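Local coordinates for peptidase M28 (Shewanella amazonensis SB2B, PDB 3IIB), which probably acts as a zinc-dependent carboxypeptidase or dipeptidase of the M28 family, carrying two metal ions in its active site, at residues I169-I174 against A198-N203. Numbering follows the deposited sequence.
Sequences IIIRSI and AAAISN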
ATOM      1  N   ILE A 169     -20.838  12.034  -2.460  1.00  6.27           N
ATOM      2  CA  ILE A 169     -20.124  11.913  -1.206  1.00  4.14           C
ATOM      3  C   ILE A 169     -18.781  11.240  -1.457  1.00  4.96           C
ATOM      4  O   ILE A 169     -18.659  10.311  -2.274  1.00  3.98           O
ATOM      5  CB  ILE A 169     -20.921  11.176  -0.150  1.00  5.25           C
ATOM      6  CG1 ILE A 169     -20.138  11.038   1.148  1.00  4.71           C
ATOM      7  CG2 ILE A 169     -21.367   9.759  -0.619  1.00  4.19           C
ATOM      8  CD1 ILE A 169     -21.034  10.556   2.306  1.00  8.09           C
ATOM      9  N   ILE A 170     -17.746  11.787  -0.808  1.00  5.87           N
ATOM     10  CA  ILE A 170     -16.502  11.055  -0.633  1.00  4.79           C
ATOM     11  C   ILE A 170     -16.291  10.824   0.843  1.00  6.57           C
ATOM     12  O   ILE A 170     -16.598  11.696   1.657  1.00  4.61           O
ATOM     13  CB  ILE A 170     -15.255  11.782  -1.227  1.00  8.28           C
ATOM     14  CG1 ILE A 170     -15.202  13.237  -0.804  1.00  4.09           C
ATOM     15  CG2 ILE A 170     -15.233  11.653  -2.808  1.00  7.27           C
ATOM     16  CD1 ILE A 170     -13.768  13.924  -0.981  1.00  6.60           C
ATOM     17  N   ILE A 171     -15.723   9.670   1.176  1.00  5.06           N
ATOM     18  CA  ILE A 171     -15.357   9.387   2.551  1.00  4.97           C
ATOM     19  C   ILE A 171     -13.866   9.057   2.683  1.00  6.86           C
ATOM     20  O   ILE A 171     -13.239   8.500   1.772  1.00  5.21           O
ATOM     21  CB  ILE A 171     -16.214   8.241   3.186  1.00  6.45           C
ATOM     22  CG1 ILE A 171     -15.885   6.853   2.599  1.00  7.48           C
ATOM     23  CG2 ILE A 171     -17.708   8.617   3.160  1.00  8.11           C
ATOM     24  CD1 ILE A 171     -16.595   5.691   3.355  1.00  6.06           C
ATOM     25  N   ARG A 172     -13.296   9.398   3.828  1.00  6.55           N
ATOM     26  CA  ARG A 172     -12.055   8.768   4.222  1.00  5.05           C
ATOM     27  C   ARG A 172     -12.303   7.279   4.376  1.00  3.88           C
ATOM     28  O   ARG A 172     -13.192   6.852   5.120  1.00  4.99           O
ATOM     29  CB  ARG A 172     -11.537   9.311   5.554  1.00  5.50           C
ATOM     30  CG  ARG A 172     -10.250   8.621   6.072  1.00  5.16           C
ATOM     31  CD  ARG A 172      -9.852   9.145   7.461  1.00  5.10           C
ATOM     32  NE  ARG A 172      -9.372  10.520   7.420  1.00  6.63           N
ATOM     33  CZ  ARG A 172      -8.102  10.875   7.218  1.00  5.53           C
ATOM     34  NH1 ARG A 172      -7.132   9.943   7.060  1.00  7.81           N
ATOM     35  NH2 ARG A 172      -7.781  12.165   7.196  1.00  4.74           N
ATOM     36  N   SER A 173     -11.498   6.499   3.659  1.00  4.06           N
ATOM     37  CA  SER A 173     -11.579   5.044   3.697  1.00  4.75           C
ATOM     38  C   SER A 173     -11.683   4.549   5.116  1.00  6.16           C
ATOM     39  O   SER A 173     -10.981   5.052   6.025  1.00  4.43           O
ATOM     40  CB  SER A 173     -10.358   4.424   3.039  1.00  5.18           C
ATOM     41  OG  SER A 173     -10.465   4.466   1.613  1.00  5.06           O
ATOM     42  N   ILE A 174     -12.554   3.544   5.302  1.00  6.11           N
ATOM     43  CA  ILE A 174     -12.774   2.947   6.599  1.00  5.19           C
ATOM     44  C   ILE A 174     -11.656   1.925   6.823  1.00  6.38           C
ATOM     45  O   ILE A 174     -11.835   0.712   6.668  1.00  9.60           O
ATOM     46  CB  ILE A 174     -14.191   2.323   6.760  1.00  5.82           C
ATOM     47  CG1 ILE A 174     -15.280   3.281   6.267  1.00 10.33           C
ATOM     48  CG2 ILE A 174     -14.391   1.902   8.243  1.00  7.65           C
ATOM     49  CD1 ILE A 174     -15.292   4.655   6.981  1.00  8.43           C
ATOM     50  N   ALA A 198     -20.984   7.829  -4.781  1.00  5.96           N
ATOM     51  CA  ALA A 198     -20.410   7.645  -3.454  1.00  5.04           C
ATOM     52  C   ALA A 198     -19.088   6.892  -3.610  1.00  5.32           C
ATOM     53  O   ALA A 198     -19.082   5.818  -4.194  1.00  4.46           O
ATOM     54  CB  ALA A 198     -21.358   6.814  -2.573  1.00  4.84           C
ATOM     55  N   ALA A 199     -17.998   7.459  -3.077  1.00  6.45           N
ATOM     56  CA  ALA A 199     -16.667   6.913  -3.218  1.00  6.40           C
ATOM     57  C   ALA A 199     -15.893   7.070  -1.925  1.00  6.11           C
ATOM     58  O   ALA A 199     -16.205   7.931  -1.106  1.00  6.15           O
ATOM     59  CB  ALA A 199     -15.940   7.622  -4.343  1.00  5.09           C
ATOM     60  N   ALA A 200     -14.906   6.205  -1.753  1.00  3.82           N
ATOM     61  CA  ALA A 200     -13.913   6.308  -0.676  1.00  4.31           C
ATOM     62  C   ALA A 200     -12.575   6.729  -1.275  1.00  6.60           C
ATOM     63  O   ALA A 200     -12.202   6.280  -2.368  1.00  7.39           O
ATOM     64  CB  ALA A 200     -13.766   4.973   0.044  1.00  4.39           C
ATOM     65  N   ILE A 201     -11.859   7.592  -0.547  1.00  6.51           N
ATOM     66  CA  ILE A 201     -10.525   8.006  -0.934  1.00  5.63           C
ATOM     67  C   ILE A 201      -9.544   7.447   0.073  1.00  6.61           C
ATOM     68  O   ILE A 201      -9.937   7.042   1.181  1.00  5.37           O
ATOM     69  CB  ILE A 201     -10.373   9.526  -1.096  1.00  4.04           C
ATOM     70  CG1 ILE A 201     -10.510  10.267   0.262  1.00  7.87           C
ATOM     71  CG2 ILE A 201     -11.343  10.048  -2.146  1.00  8.28           C
ATOM     72  CD1 ILE A 201     -10.483  11.814   0.166  1.00  6.71           C
ATOM     73  N   SER A 202      -8.283   7.330  -0.351  1.00  5.85           N
ATOM     74  CA  SER A 202      -7.266   6.764   0.519  1.00  3.94           C
ATOM     75  C   SER A 202      -7.096   7.657   1.715  1.00  3.59           C
ATOM     76  O   SER A 202      -7.381   8.848   1.668  1.00  4.26           O
ATOM     77  CB  SER A 202      -5.908   6.576  -0.177  1.00  6.55           C
ATOM     78  OG  SER A 202      -5.222   7.798  -0.399  1.00  5.16           O
ATOM     79  N   ASN A 203      -6.598   7.067   2.790  1.00  3.26           N
ATOM     80  CA  ASN A 203      -6.253   7.830   3.978  1.00  3.29           C
ATOM     81  C   ASN A 203      -5.283   9.006   3.736  1.00  5.59           C
ATOM     82  O   ASN A 203      -5.583  10.107   4.177  1.00  5.80           O
ATOM     83  CB  ASN A 203      -5.804   6.860   5.070  1.00  2.48           C
ATOM     84  CG  ASN A 203      -6.978   6.382   5.907  1.00 12.45           C
ATOM     85  OD1 ASN A 203      -7.497   7.125   6.742  1.00  8.30           O
ATOM     86  ND2 ASN A 203      -7.487   5.194   5.595  1.00 12.46           N
TER
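Ile-169 to Arg-172 pairs with Ala-198 to Ile-201 as two parallel neighbours in a buried part of the large mixed sheet, in what is probably the protease-associated (PA) domain that M28 peptidases of this type carry beside the zinc-binding catalytic domain. Strand 131-134 flanks 168-172 on its other edge, and helices 145-163 and 203-213 pack against the two faces. The pairing is the regular parallel ladder: Ala-199 N gives to Ile-169 O, Ile-171 N to Ala-199 O, and Ile-201 N to Ile-171 O, the last at 2.8 Å and almost straight (171°). Small alanines lie beside isoleucines, with Ile-169 CG2 3.5 Å from Ala-198 CB and Ile-171 CG1 3.8 Å from Ala-200 CB. On the face covered by helix 203-213, Ile-170 CD1 meets Ile-201 CD1 at 4.1 Å as the two side chains cross obliquely.

At the C-terminal ends of the two strands the contact turns polar. Arg-172 has CG anti to its backbone N (chi1 177°) and bends at chi3, and its NH1 meets Asn-203 OD1 at 2.9 Å, in the guanidinium plane and on a lone pair of the amide oxygen. NE and NH2 form salt bridges with Asp-135 and Asp-207, so each nitrogen of this buried guanidinium has a polar partner. An alanine here would probably leave Asp-135 and Asp-207 without this positive partner and Asn-203 OD1 without the NH1 donor. Ser-173 N continues the ladder one step beyond the strand, reaching Ile-201 O nearly along the C=O axis at 3.0 Å, while Ser-173 OG adds a second bond to Ile-201 O from above the carbonyl plane at 2.7 Å.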